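Local coordinates for protein techylectin-5A (Tachypleus tridentatus, PDB 1JC9) that agglutinates bacteria and human erythrocytes in horseshoe crab innate immunity by recognising acetyl group-containing substances on the cell surface, at residues S59-P67 / G74-M82; L125-L133 / F160-Y169. All coordinates share one frame; numbering follows the deposited sequence.

Interaction 1: S59-P67 / G74-M82; sequences SSGGYRIWP and GTLNVYCDM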
loop_
_atom_site.group_PDB
_atom_site.type_symbol
_atom_site.label_atom_id
_atom_site.label_comp_id
_atom_site.label_asym_id
_atom_site.label_seq_id
_atom_site.Cartn_x
_atom_site.Cartn_y
_atom_site.Cartn_z
ATOM N N SER A 59 -4.971 -13.390 17.121
ATOM C CA SER A 59 -4.464 -14.076 15.940
ATOM C C SER A 59 -4.664 -13.315 14.634
ATOM O O SER A 59 -5.688 -12.654 14.421
ATOM C CB SER A 59 -5.082 -15.469 15.827
ATOM O OG SER A 59 -6.489 -15.392 15.744
ATOM N N SER A 60 -3.665 -13.408 13.763
ATOM C CA SER A 60 -3.713 -12.741 12.473
ATOM C C SER A 60 -4.750 -13.415 11.590
ATOM O O SER A 60 -5.000 -14.612 11.720
ATOM C CB SER A 60 -2.339 -12.798 11.801
ATOM O OG SER A 60 -1.388 -12.048 12.536
ATOM N N GLY A 61 -5.358 -12.642 10.696
ATOM C CA GLY A 61 -6.358 -13.206 9.809
ATOM C C GLY A 61 -7.418 -12.204 9.396
ATOM O O GLY A 61 -7.303 -11.012 9.683
ATOM N N GLY A 62 -8.456 -12.692 8.723
ATOM C CA GLY A 62 -9.523 -11.819 8.275
ATOM C C GLY A 62 -10.553 -11.544 9.348
ATOM O O GLY A 62 -10.986 -12.454 10.059
ATOM N N TYR A 63 -10.941 -10.278 9.470
ATOM C CA TYR A 63 -11.936 -9.850 10.449
ATOM C C TYR A 63 -12.850 -8.835 9.790
ATOM O O TYR A 63 -12.444 -8.130 8.863
ATOM C CB TYR A 63 -11.272 -9.167 11.643
ATOM C CG TYR A 63 -10.473 -10.069 12.542
ATOM C CD1 TYR A 63 -11.046 -10.632 13.683
ATOM C CD2 TYR A 63 -9.133 -10.343 12.268
ATOM C CE1 TYR A 63 -10.296 -11.449 14.537
ATOM C CE2 TYR A 63 -8.376 -11.155 13.110
ATOM C CZ TYR A 63 -8.963 -11.704 14.244
ATOM O OH TYR A 63 -8.213 -12.495 15.087
ATOM N N ARG A 64 -14.081 -8.754 10.281
ATOM C CA ARG A 64 -15.046 -7.800 9.760
ATOM C C ARG A 64 -14.946 -6.569 10.652
ATOM O O ARG A 64 -14.932 -6.681 11.877
ATOM C CB ARG A 64 -16.461 -8.379 9.833
ATOM C CG ARG A 64 -17.532 -7.473 9.241
ATOM C CD ARG A 64 -18.928 -8.046 9.434
ATOM N NE ARG A 64 -19.954 -7.175 8.863
ATOM C CZ ARG A 64 -21.257 -7.305 9.092
ATOM N NH1 ARG A 64 -21.702 -8.270 9.887
ATOM N NH2 ARG A 64 -22.118 -6.468 8.526
ATOM N N ILE A 65 -14.847 -5.395 10.043
ATOM C CA ILE A 65 -14.756 -4.170 10.823
ATOM C C ILE A 65 -15.840 -3.178 10.423
ATOM O O ILE A 65 -16.420 -3.276 9.340
ATOM C CB ILE A 65 -13.380 -3.478 10.657
ATOM C CG1 ILE A 65 -13.122 -3.153 9.181
ATOM C CG2 ILE A 65 -12.284 -4.368 11.213
ATOM C CD1 ILE A 65 -11.967 -2.179 8.971
ATOM N N TRP A 66 -16.104 -2.228 11.315
ATOM C CA TRP A 66 -17.098 -1.186 11.095
ATOM C C TRP A 66 -16.407 0.175 11.057
ATOM O O TRP A 66 -16.319 0.861 12.076
ATOM C CB TRP A 66 -18.127 -1.177 12.235
ATOM C CG TRP A 66 -19.270 -2.124 12.065
ATOM C CD1 TRP A 66 -20.530 -1.818 11.631
ATOM C CD2 TRP A 66 -19.268 -3.531 12.336
ATOM N NE1 TRP A 66 -21.313 -2.948 11.617
ATOM C CE2 TRP A 66 -20.564 -4.014 12.043
ATOM C CE3 TRP A 66 -18.297 -4.431 12.797
ATOM C CZ2 TRP A 66 -20.916 -5.361 12.197
ATOM C CZ3 TRP A 66 -18.649 -5.772 12.949
ATOM C CH2 TRP A 66 -19.949 -6.220 12.648
ATOM N N PRO A 67 -15.883 0.581 9.894
ATOM C CA PRO A 67 -15.241 1.897 9.907
ATOM C C PRO A 67 -16.298 2.953 10.239
ATOM O O PRO A 67 -17.498 2.717 10.054
ATOM C CB PRO A 67 -14.688 2.024 8.487
ATOM C CG PRO A 67 -15.616 1.186 7.675
ATOM C CD PRO A 67 -15.847 -0.021 8.553
ATOM N N GLY A 74 -19.594 0.802 3.768
ATOM C CA GLY A 74 -20.088 -0.439 4.345
ATOM C C GLY A 74 -19.071 -1.080 5.269
ATOM O O GLY A 74 -17.978 -0.543 5.474
ATOM N N THR A 75 -19.424 -2.219 5.853
ATOM C CA THR A 75 -18.487 -2.913 6.720
ATOM C C THR A 75 -17.519 -3.603 5.767
ATOM O O THR A 75 -17.842 -3.813 4.596
ATOM C CB THR A 75 -19.195 -3.947 7.618
ATOM O OG1 THR A 75 -19.940 -4.864 6.811
ATOM C CG2 THR A 75 -20.138 -3.245 8.582
ATOM N N LEU A 76 -16.340 -3.956 6.253
ATOM C CA LEU A 76 -15.342 -4.570 5.388
ATOM C C LEU A 76 -14.625 -5.712 6.063
ATOM O O LEU A 76 -14.492 -5.734 7.289
ATOM C CB LEU A 76 -14.257 -3.548 5.020
ATOM C CG LEU A 76 -14.619 -2.079 4.848
ATOM C CD1 LEU A 76 -13.371 -1.224 5.006
ATOM C CD2 LEU A 76 -15.271 -1.875 3.487
ATOM N N ASN A 77 -14.149 -6.647 5.247
ATOM C CA ASN A 77 -13.346 -7.749 5.743
ATOM C C ASN A 77 -11.924 -7.294 5.457
ATOM O O ASN A 77 -11.570 -7.020 4.308
ATOM C CB ASN A 77 -13.617 -9.049 4.981
ATOM C CG ASN A 77 -14.825 -9.788 5.506
ATOM O OD1 ASN A 77 -14.999 -9.933 6.715
ATOM N ND2 ASN A 77 -15.664 -10.274 4.597
ATOM N N VAL A 78 -11.112 -7.186 6.498
ATOM C CA VAL A 78 -9.736 -6.764 6.317
ATOM C C VAL A 78 -8.801 -7.791 6.929
ATOM O O VAL A 78 -9.207 -8.588 7.778
ATOM C CB VAL A 78 -9.463 -5.399 6.994
ATOM C CG1 VAL A 78 -10.335 -4.328 6.374
ATOM C CG2 VAL A 78 -9.723 -5.497 8.495
ATOM N N TYR A 79 -7.550 -7.783 6.491
ATOM C CA TYR A 79 -6.588 -8.702 7.060
ATOM C C TYR A 79 -5.849 -7.972 8.163
ATOM O O TYR A 79 -5.316 -6.879 7.958
ATOM C CB TYR A 79 -5.594 -9.198 6.013
ATOM C CG TYR A 79 -4.713 -10.293 6.555
ATOM C CD1 TYR A 79 -3.603 -9.999 7.350
ATOM C CD2 TYR A 79 -5.019 -11.632 6.317
ATOM C CE1 TYR A 79 -2.820 -11.015 7.896
ATOM C CE2 TYR A 79 -4.245 -12.652 6.857
ATOM C CZ TYR A 79 -3.151 -12.338 7.643
ATOM O OH TYR A 79 -2.395 -13.354 8.177
ATOM N N CYS A 80 -5.834 -8.578 9.342
ATOM C CA CYS A 80 -5.162 -7.993 10.487
ATOM C C CYS A 80 -3.852 -8.714 10.791
ATOM O O CYS A 80 -3.830 -9.929 10.970
ATOM C CB CYS A 80 -6.052 -8.080 11.727
ATOM S SG CYS A 80 -7.594 -7.117 11.681
ATOM N N ASP A 81 -2.762 -7.959 10.825
ATOM C CA ASP A 81 -1.458 -8.511 11.163
ATOM C C ASP A 81 -1.352 -8.255 12.665
ATOM O O ASP A 81 -1.179 -7.112 13.092
ATOM C CB ASP A 81 -0.351 -7.759 10.423
ATOM C CG ASP A 81 1.042 -8.131 10.909
ATOM O OD1 ASP A 81 1.162 -8.871 11.914
ATOM O OD2 ASP A 81 2.019 -7.667 10.288
ATOM N N MET A 82 -1.478 -9.311 13.464
ATOM C CA MET A 82 -1.416 -9.173 14.916
ATOM C C MET A 82 -0.062 -9.571 15.493
ATOM O O MET A 82 0.090 -9.673 16.710
ATOM C CB MET A 82 -2.510 -10.025 15.570
ATOM C CG MET A 82 -3.911 -9.698 15.078
ATOM S SD MET A 82 -4.286 -7.955 15.302
ATOM C CE MET A 82 -5.977 -8.054 15.913
#

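Interaction 2: L125-L133 / F160-Y169; sequences LGNDRIFAL and FWIENEDYLY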
loop_
_atom_site.group_PDB
_atom_site.type_symbol
_atom_site.label_atom_id
_atom_site.label_comp_id
_atom_site.label_asym_id
_atom_site.label_seq_id
_atom_site.Cartn_x
_atom_site.Cartn_y
_atom_site.Cartn_z
ATOM N N LEU A 125 -6.562 -2.950 -1.181
ATOM C CA LEU A 125 -7.829 -2.747 -0.488
ATOM C C LEU A 125 -8.859 -1.882 -1.208
ATOM O O LEU A 125 -10.052 -2.161 -1.137
ATOM C CB LEU A 125 -7.571 -2.179 0.915
ATOM C CG LEU A 125 -8.769 -2.187 1.868
ATOM C CD1 LEU A 125 -9.190 -3.630 2.149
ATOM C CD2 LEU A 125 -8.400 -1.482 3.166
ATOM N N GLY A 126 -8.410 -0.836 -1.895
ATOM C CA GLY A 126 -9.341 0.051 -2.584
ATOM C C GLY A 126 -9.168 1.464 -2.061
ATOM O O GLY A 126 -9.179 1.680 -0.849
ATOM N N ASN A 127 -9.017 2.434 -2.956
ATOM C CA ASN A 127 -8.803 3.810 -2.523
ATOM C C ASN A 127 -9.946 4.424 -1.717
ATOM O O ASN A 127 -9.694 5.173 -0.770
ATOM C CB ASN A 127 -8.441 4.694 -3.723
ATOM C CG ASN A 127 -7.113 4.296 -4.356
ATOM O OD1 ASN A 127 -6.248 3.712 -3.697
ATOM N ND2 ASN A 127 -6.936 4.625 -5.630
ATOM N N ASP A 128 -11.195 4.117 -2.063
ATOM C CA ASP A 128 -12.307 4.671 -1.289
ATOM C C ASP A 128 -12.254 4.116 0.131
ATOM O O ASP A 128 -12.582 4.810 1.091
ATOM C CB ASP A 128 -13.666 4.325 -1.915
ATOM C CG ASP A 128 -13.970 5.148 -3.154
ATOM O OD1 ASP A 128 -13.391 6.245 -3.316
ATOM O OD2 ASP A 128 -14.809 4.704 -3.963
ATOM N N ARG A 129 -11.832 2.862 0.265
ATOM C CA ARG A 129 -11.735 2.247 1.586
ATOM C C ARG A 129 -10.540 2.789 2.353
ATOM O O ARG A 129 -10.609 2.992 3.563
ATOM C CB ARG A 129 -11.625 0.729 1.458
ATOM C CG ARG A 129 -12.925 0.049 1.086
ATOM C CD ARG A 129 -12.627 -1.338 0.585
ATOM N NE ARG A 129 -13.822 -2.122 0.290
ATOM C CZ ARG A 129 -13.787 -3.306 -0.315
ATOM N NH1 ARG A 129 -12.619 -3.830 -0.686
ATOM N NH2 ARG A 129 -14.905 -3.969 -0.546
ATOM N N ILE A 130 -9.440 3.027 1.648
ATOM C CA ILE A 130 -8.245 3.561 2.286
ATOM C C ILE A 130 -8.527 4.992 2.746
ATOM O O ILE A 130 -8.082 5.414 3.819
ATOM C CB ILE A 130 -7.039 3.515 1.320
ATOM C CG1 ILE A 130 -6.697 2.052 1.013
ATOM C CG2 ILE A 130 -5.844 4.240 1.929
ATOM C CD1 ILE A 130 -5.608 1.855 -0.029
ATOM N N PHE A 131 -9.267 5.740 1.934
ATOM C CA PHE A 131 -9.641 7.106 2.301
ATOM C C PHE A 131 -10.483 7.051 3.583
ATOM O O PHE A 131 -10.233 7.788 4.537
ATOM C CB PHE A 131 -10.474 7.755 1.186
ATOM C CG PHE A 131 -11.300 8.925 1.650
ATOM C CD1 PHE A 131 -10.713 10.168 1.875
ATOM C CD2 PHE A 131 -12.662 8.769 1.900
ATOM C CE1 PHE A 131 -11.466 11.240 2.344
ATOM C CE2 PHE A 131 -13.429 9.831 2.370
ATOM C CZ PHE A 131 -12.831 11.074 2.595
ATOM N N ALA A 132 -11.477 6.166 3.595
ATOM C CA ALA A 132 -12.371 6.019 4.744
ATOM C C ALA A 132 -11.625 5.671 6.029
ATOM O O ALA A 132 -11.894 6.247 7.083
ATOM C CB ALA A 132 -13.430 4.954 4.453
ATOM N N LEU A 133 -10.693 4.727 5.950
ATOM C CA LEU A 133 -9.937 4.333 7.132
ATOM C C LEU A 133 -8.939 5.399 7.605
ATOM O O LEU A 133 -8.920 5.739 8.789
ATOM C CB LEU A 133 -9.204 3.014 6.874
ATOM C CG LEU A 133 -10.072 1.766 6.641
ATOM C CD1 LEU A 133 -9.177 0.594 6.271
ATOM C CD2 LEU A 133 -10.876 1.439 7.889
ATOM N N PHE A 160 -0.246 9.356 7.926
ATOM C CA PHE A 160 -0.555 8.865 6.589
ATOM C C PHE A 160 -2.049 8.964 6.298
ATOM O O PHE A 160 -2.876 8.505 7.088
ATOM C CB PHE A 160 -0.125 7.399 6.459
ATOM C CG PHE A 160 -0.690 6.701 5.249
ATOM C CD1 PHE A 160 -0.327 7.094 3.967
ATOM C CD2 PHE A 160 -1.606 5.661 5.396
ATOM C CE1 PHE A 160 -0.865 6.468 2.845
ATOM C CE2 PHE A 160 -2.152 5.026 4.282
ATOM C CZ PHE A 160 -1.779 5.432 2.997
ATOM N N TRP A 161 -2.391 9.572 5.167
ATOM C CA TRP A 161 -3.780 9.678 4.740
ATOM C C TRP A 161 -3.855 10.165 3.305
ATOM O O TRP A 161 -2.901 10.740 2.786
ATOM C CB TRP A 161 -4.591 10.610 5.658
ATOM C CG TRP A 161 -4.030 12.004 5.864
ATOM C CD1 TRP A 161 -2.927 12.351 6.600
ATOM C CD2 TRP A 161 -4.589 13.234 5.382
ATOM N NE1 TRP A 161 -2.771 13.716 6.610
ATOM C CE2 TRP A 161 -3.775 14.284 5.869
ATOM C CE3 TRP A 161 -5.699 13.550 4.586
ATOM C CZ2 TRP A 161 -4.037 15.631 5.586
ATOM C CZ3 TRP A 161 -5.962 14.894 4.304
ATOM C CH2 TRP A 161 -5.130 15.916 4.805
ATOM N N ILE A 162 -4.973 9.889 2.644
ATOM C CA ILE A 162 -5.167 10.348 1.277
ATOM C C ILE A 162 -6.509 11.074 1.253
ATOM O O ILE A 162 -7.346 10.866 2.136
ATOM C CB ILE A 162 -5.166 9.175 0.240
ATOM C CG1 ILE A 162 -6.348 8.232 0.472
ATOM C CG2 ILE A 162 -3.838 8.401 0.319
ATOM C CD1 ILE A 162 -6.289 7.499 1.786
ATOM N N GLU A 163 -6.703 11.945 0.268
ATOM C CA GLU A 163 -7.951 12.684 0.143
ATOM C C GLU A 163 -8.908 11.826 -0.675
ATOM O O GLU A 163 -8.514 10.754 -1.140
ATOM C CB GLU A 163 -7.679 14.039 -0.520
ATOM C CG GLU A 163 -6.799 14.933 0.362
ATOM C CD GLU A 163 -6.467 16.279 -0.257
ATOM O OE1 GLU A 163 -7.380 16.937 -0.795
ATOM O OE2 GLU A 163 -5.287 16.688 -0.188
ATOM N N ASN A 164 -10.155 12.266 -0.848
ATOM C CA ASN A 164 -11.113 11.457 -1.594
ATOM C C ASN A 164 -10.910 11.502 -3.103
ATOM O O ASN A 164 -9.993 12.156 -3.598
ATOM C CB ASN A 164 -12.561 11.831 -1.237
ATOM C CG ASN A 164 -12.936 13.238 -1.661
ATOM O OD1 ASN A 164 -12.471 13.747 -2.682
ATOM N ND2 ASN A 164 -13.808 13.863 -0.887
ATOM N N GLU A 165 -11.771 10.798 -3.830
ATOM C CA GLU A 165 -11.663 10.721 -5.280
ATOM C C GLU A 165 -11.685 12.055 -6.015
ATOM O O GLU A 165 -10.972 12.219 -7.006
ATOM C CB GLU A 165 -12.747 9.797 -5.853
ATOM C CG GLU A 165 -12.603 9.591 -7.364
ATOM C CD GLU A 165 -13.523 8.521 -7.917
ATOM O OE1 GLU A 165 -14.526 8.186 -7.252
ATOM O OE2 GLU A 165 -13.247 8.022 -9.030
ATOM N N ASP A 166 -12.491 13.005 -5.542
ATOM C CA ASP A 166 -12.564 14.313 -6.191
ATOM C C ASP A 166 -11.197 14.971 -6.204
ATOM O O ASP A 166 -10.857 15.711 -7.127
ATOM C CB ASP A 166 -13.554 15.231 -5.469
ATOM C CG ASP A 166 -14.981 14.759 -5.603
ATOM O OD1 ASP A 166 -15.360 14.347 -6.719
ATOM O OD2 ASP A 166 -15.726 14.809 -4.600
ATOM N N TYR A 167 -10.415 14.697 -5.170
ATOM C CA TYR A 167 -9.080 15.258 -5.063
ATOM C C TYR A 167 -8.035 14.273 -5.548
ATOM O O TYR A 167 -6.858 14.382 -5.204
ATOM C CB TYR A 167 -8.810 15.668 -3.619
ATOM C CG TYR A 167 -9.639 16.858 -3.216
ATOM C CD1 TYR A 167 -9.266 18.147 -3.595
ATOM C CD2 TYR A 167 -10.847 16.692 -2.533
ATOM C CE1 TYR A 167 -10.076 19.245 -3.309
ATOM C CE2 TYR A 167 -11.665 17.785 -2.244
ATOM C CZ TYR A 167 -11.271 19.057 -2.637
ATOM O OH TYR A 167 -12.075 20.139 -2.373
ATOM N N LEU A 168 -8.483 13.306 -6.341
ATOM C CA LEU A 168 -7.611 12.291 -6.923
ATOM C C LEU A 168 -6.759 11.506 -5.914
ATOM O O LEU A 168 -5.605 11.180 -6.189
ATOM C CB LEU A 168 -6.708 12.947 -7.975
ATOM C CG LEU A 168 -7.438 13.794 -9.026
ATOM C CD1 LEU A 168 -6.424 14.443 -9.949
ATOM C CD2 LEU A 168 -8.403 12.925 -9.822
ATOM N N TYR A 169 -7.338 11.206 -4.754
ATOM C CA TYR A 169 -6.655 10.444 -3.708
ATOM C C TYR A 169 -5.243 10.959 -3.409
ATOM O O TYR A 169 -4.306 10.178 -3.230
ATOM C CB TYR A 169 -6.596 8.968 -4.110
ATOM C CG TYR A 169 -7.955 8.371 -4.426
ATOM C CD1 TYR A 169 -8.973 8.348 -3.467
ATOM C CD2 TYR A 169 -8.216 7.809 -5.677
ATOM C CE1 TYR A 169 -10.217 7.776 -3.747
ATOM C CE2 TYR A 169 -9.453 7.237 -5.966
ATOM C CZ TYR A 169 -10.447 7.221 -4.999
ATOM O OH TYR A 169 -11.662 6.635 -5.280
HETATM O O HOH W 1 -13.520 8.812 -2.383
#

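Interaction 1: S59-P67 / G74-M82
Thr75 meets segment 59-67 with both of its branches: OG1 is gripped by a guanidinium group while CG2 is pressed onto an indole. Arg64 reaches the hydroxyl side-on, NE lying 3.1 Å and NH2 3.2 Å from Thr75 OG1, which sits within 4° of the guanidinium plane; two N-H groups converging on one oxygen would restrain the rotation of the arginine head. The methyl Thr75 CG2 stands 3.4 Å from the centroid of the five-membered ring of Trp66, 16° off the normal, a CH-pi contact over the face. Trp66 CZ2 in turn covers one face of the Arg64 guanidinium, so that methyl, indole and guanidinium form a compact cluster at this end of the pair. An extended arginine chain, with CG anti to the backbone N (chi1 -177°), spans the distance to Thr75.

Strands 61-65 and 76-81 form an antiparallel hairpin at the edge of the large sheet of the fibrinogen C-terminal domain, its connection carrying the short helix 70-73. Gly61-Cys80, Tyr63-Val78 and Ile65-Leu76 are the hydrogen-bonded pairs, each joined by two backbone bonds. On the side of Tyr63 and Ile65, Ile65 CD1 packs against Val78 CG1 at 3.7 Å, and the sulfur of Cys80, disulfide-bonded to Cys49 of helix 49-54, lies obliquely to the Tyr63 ring with SG 3.6 Å from CD2. Tyr63 OH donates to Ser59 O, tying the ring to the start of its own segment. The other side carries Tyr79, whose ring face receives Gly61 CA at 4.1 Å from the centroid. Beyond the last bridge Met82 N donates to Ser60 OG, 2.9 Å away, and the same hydroxyl oxygen is also hydrogen-bonded to Glu83 OE2.

Interaction 2: L125-L133 / F160-Y169
With CG anti to its carbonyl carbon (chi1 -55°), Tyr169 sends its ring to the first turn of helix 127-136, where Asn127 and Asp128, whose first torsions likewise set CG anti to the carbonyl carbon, meet it in different ways. Asn127 CB stands over the centre of one ring face, 3.3 Å from the centroid and almost on the ring normal, a close CH-pi contact; Asn127 ND2 lies toward the rim, 3.4 Å from Tyr169 CD2. Glu165 CA covers the opposite face, which leaves the ring sandwiched between the helix and its own loop. At the ring edge Tyr169 OH donates to Asp128 OD1 over 2.6 Å, approaching from above the carboxylate, 52° out of its plane. That oxygen also accepts from a water that takes the N-H of Glu165, making a second, indirect tie to the loop. Asp128 OD1 and Glu165 OE1 are 4.5 Å apart, and Lys113 forms salt bridges with both carboxylates, which probably eases the repulsion between them.

Within the fibrinogen C-terminal domain this contact sets the helix against the end of strand 152-162 and the loop that follows; the N-to-C directions of the short segments 127-133 and 160-162 differ by 129° and their axes approach to 7.4 Å. One helical turn further on, Ile130 and Ile162 meet at about a right angle, and the 3.3 Å between Ile130 CG2 and Ile162 CD1 is tighter than ordinary van der Waals contact. The same Ile162 methyl also touches Phe131 CA. Phe131 continues the seam outward: Asn164 CB lies over the centre of its ring, 3.9 Å from the centroid, while Ile162 O comes to the ring edge beside CD1. Asn135, later in the helix, donates through ND2 to that Ile162 carbonyl and so adds a polar bond to the hydrophobic join.

Interaction 1 is complete before interaction 2 opens, so the two follow in series along one fibrinogen-type domain, with centres about 18 Å apart. Both reach the same antiparallel sheet: 59-67/74-82 forms its edge hairpin, whereas 125-133/160-169 sets helix 127-136 against the end of strand 152-162. That helix links them directly. Leu133 CD2 lies 3.9 Å from both Pro67 CB and Ile65 CD1, and Leu76 CD2 comes 3.5 Å from Arg129 NE. The helix therefore packs against the hairpin with Arg129 and Leu133, and against the later strand and loop with Asn127, Asp128, Ile130 and Phe131. Both contacts lie away from the calcium and acetyl-sugar sites, within the scaffold of the lectin domain.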